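Local coordinates for cellulosomal scaffoldin adaptor protein B (Acetivibrio cellulolyticus, PDB 3BWZ) that is a cellulosomal scaffoldin whose type II cohesin module, the part in this model, probably takes part in cellulosome assembly by binding a dockerin partner, at residues 30-35 with 107-112. Sequence-based numbering, arbitrary orientation. Where two conformers were deposited one is given.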
loop_
_atom_site.group_PDB
_atom_site.type_symbol
_atom_site.label_atom_id
_atom_site.label_comp_id
_atom_site.label_asym_id
_atom_site.label_seq_id
_atom_site.Cartn_x
_atom_site.Cartn_y
_atom_site.Cartn_z
ATOM N N ASN A 30 -2.943 14.069 -5.263
ATOM C CA ASN A 30 -2.507 15.431 -4.991
ATOM C C ASN A 30 -1.499 15.525 -3.875
ATOM O O ASN A 30 -1.585 16.407 -3.034
ATOM C CB ASN A 30 -3.709 16.341 -4.718
ATOM C CG ASN A 30 -4.670 16.372 -5.867
ATOM O OD1 ASN A 30 -4.260 16.409 -7.028
ATOM N ND2 ASN A 30 -5.954 16.307 -5.563
ATOM N N ILE A 31 -0.503 14.645 -3.890
ATOM C CA ILE A 31 0.588 14.717 -2.924
ATOM C C ILE A 31 1.731 15.485 -3.585
ATOM O O ILE A 31 2.411 14.975 -4.482
ATOM C CB ILE A 31 1.053 13.340 -2.443
ATOM C CG1 ILE A 31 -0.121 12.521 -1.866
ATOM C CG2 ILE A 31 2.190 13.521 -1.440
ATOM C CD1 ILE A 31 -0.771 13.129 -0.637
ATOM N N THR A 32 1.910 16.730 -3.163
ATOM C CA THR A 32 2.807 17.639 -3.862
ATOM C C THR A 32 4.244 17.118 -3.875
ATOM O O THR A 32 4.802 16.786 -2.831
ATOM C CB THR A 32 2.764 19.017 -3.213
ATOM O OG1 THR A 32 1.418 19.498 -3.257
ATOM C CG2 THR A 32 3.697 19.983 -3.941
ATOM N N ASN A 33 4.824 17.013 -5.067
ATOM C CA ASN A 33 6.225 16.636 -5.231
ATOM C C ASN A 33 6.579 15.295 -4.598
ATOM O O ASN A 33 7.702 15.072 -4.193
ATOM C CB ASN A 33 7.156 17.761 -4.731
ATOM C CG ASN A 33 6.973 19.059 -5.484
ATOM O OD1 ASN A 33 7.287 20.160 -4.959
ATOM N ND2 ASN A 33 6.514 18.965 -6.693
ATOM N N PHE A 34 5.617 14.380 -4.603
ATOM C CA PHE A 34 5.798 13.050 -4.061
ATOM C C PHE A 34 6.974 12.315 -4.698
ATOM O O PHE A 34 7.082 12.280 -5.911
ATOM C CB PHE A 34 4.520 12.252 -4.318
ATOM C CG PHE A 34 4.588 10.813 -3.852
ATOM C CD1 PHE A 34 4.752 9.773 -4.749
ATOM C CD2 PHE A 34 4.475 10.504 -2.518
ATOM C CE1 PHE A 34 4.773 8.475 -4.309
ATOM C CE2 PHE A 34 4.483 9.223 -2.090
ATOM C CZ PHE A 34 4.652 8.199 -2.987
ATOM N N SER A 35 7.793 11.647 -3.881
ATOM C CA SER A 35 8.900 10.849 -4.372
ATOM C C SER A 35 9.021 9.444 -3.787
ATOM O O SER A 35 9.909 8.718 -4.193
ATOM C CB SER A 35 10.218 11.542 -4.111
ATOM O OG SER A 35 10.602 11.394 -2.742
ATOM N N PRO A 107 6.247 15.942 -11.383
ATOM C CA PRO A 107 6.095 15.116 -10.180
ATOM C C PRO A 107 4.879 14.191 -10.241
ATOM O O PRO A 107 3.817 14.552 -10.760
ATOM C CB PRO A 107 5.941 16.146 -9.052
ATOM C CG PRO A 107 5.418 17.362 -9.718
ATOM C CD PRO A 107 6.088 17.375 -11.080
ATOM N N GLU A 108 5.070 12.994 -9.726
ATOM C CA GLU A 108 4.044 11.953 -9.668
ATOM C C GLU A 108 3.165 12.116 -8.444
ATOM O O GLU A 108 3.342 11.423 -7.448
ATOM C CB GLU A 108 4.739 10.621 -9.550
ATOM C CG GLU A 108 5.609 10.307 -10.692
ATOM C CD GLU A 108 6.389 9.056 -10.458
ATOM O OE1 GLU A 108 6.280 8.433 -9.375
ATOM O OE2 GLU A 108 7.126 8.685 -11.376
ATOM N N GLN A 109 2.197 13.033 -8.515
ATOM C CA GLN A 109 1.400 13.453 -7.361
ATOM C C GLN A 109 0.153 12.623 -7.153
ATOM O O GLN A 109 -0.414 12.643 -6.049
ATOM C CB GLN A 109 1.037 14.936 -7.493
ATOM C CG GLN A 109 2.289 15.790 -7.676
ATOM C CD GLN A 109 2.057 17.265 -7.517
ATOM O OE1 GLN A 109 0.914 17.776 -7.619
ATOM N NE2 GLN A 109 3.098 17.964 -7.243
ATOM N N THR A 110 -0.276 11.924 -8.199
ATOM C CA THR A 110 -1.518 11.158 -8.181
ATOM C C THR A 110 -1.273 9.854 -8.905
ATOM O O THR A 110 -0.834 9.849 -10.052
ATOM C CB THR A 110 -2.655 11.932 -8.861
ATOM O OG1 THR A 110 -2.914 13.103 -8.083
ATOM C CG2 THR A 110 -3.926 11.101 -8.961
ATOM N N GLY A 111 -1.566 8.735 -8.246
ATOM C CA GLY A 111 -1.445 7.431 -8.882
ATOM C C GLY A 111 -1.400 6.317 -7.877
ATOM O O GLY A 111 -1.598 6.533 -6.686
ATOM N N THR A 112 -1.169 5.110 -8.376
ATOM C CA THR A 112 -1.121 3.923 -7.531
ATOM C C THR A 112 0.333 3.629 -7.222
ATOM O O THR A 112 1.116 3.360 -8.139
ATOM C CB THR A 112 -1.793 2.723 -8.248
ATOM O OG1 THR A 112 -3.152 3.069 -8.555
ATOM C CG2 THR A 112 -1.724 1.449 -7.426
HETATM O O HOH W 1 -4.818 14.749 -9.078
#
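I31 and Q109 meet where the two loops come together, tied by a nearly straight hydrogen bond from I31 N to Q109 O (2.9 Å, 174° at the hydrogen). In return, Q109 CA lies 3.4 Å from I31 O in a CA-H...O contact. With CG beside its own backbone N (chi1 -55°), the Q109 side chain extends beyond CG alongside the I31-F34 type II turn; its CB and CG lie against I31 O and its amide reaches the T32-N33 backbone. Further inward the packing tightens around F34, whose CB meets E108 O at 3.4 Å, while the ring, set anti to its own N, continues onto I28. The carbonyl O of E108, the central residue of an inverse gamma turn, is buried and has no partner in the model. In the cohesin β-sandwich this contact joins the loop linking strands 21-29 and 34-42 to the chain leading from helix 98-104 into strand 111-120. The N30 end is looser and wetter: N30 N donates to T110 OG1 (3.0 Å), and a water bridges that hydroxyl and N30 OD1, while N30 ND2 turns to T4 O. At the other end, N33 ND2 rests 3.6 Å from P107 CG, both side chains touching W148.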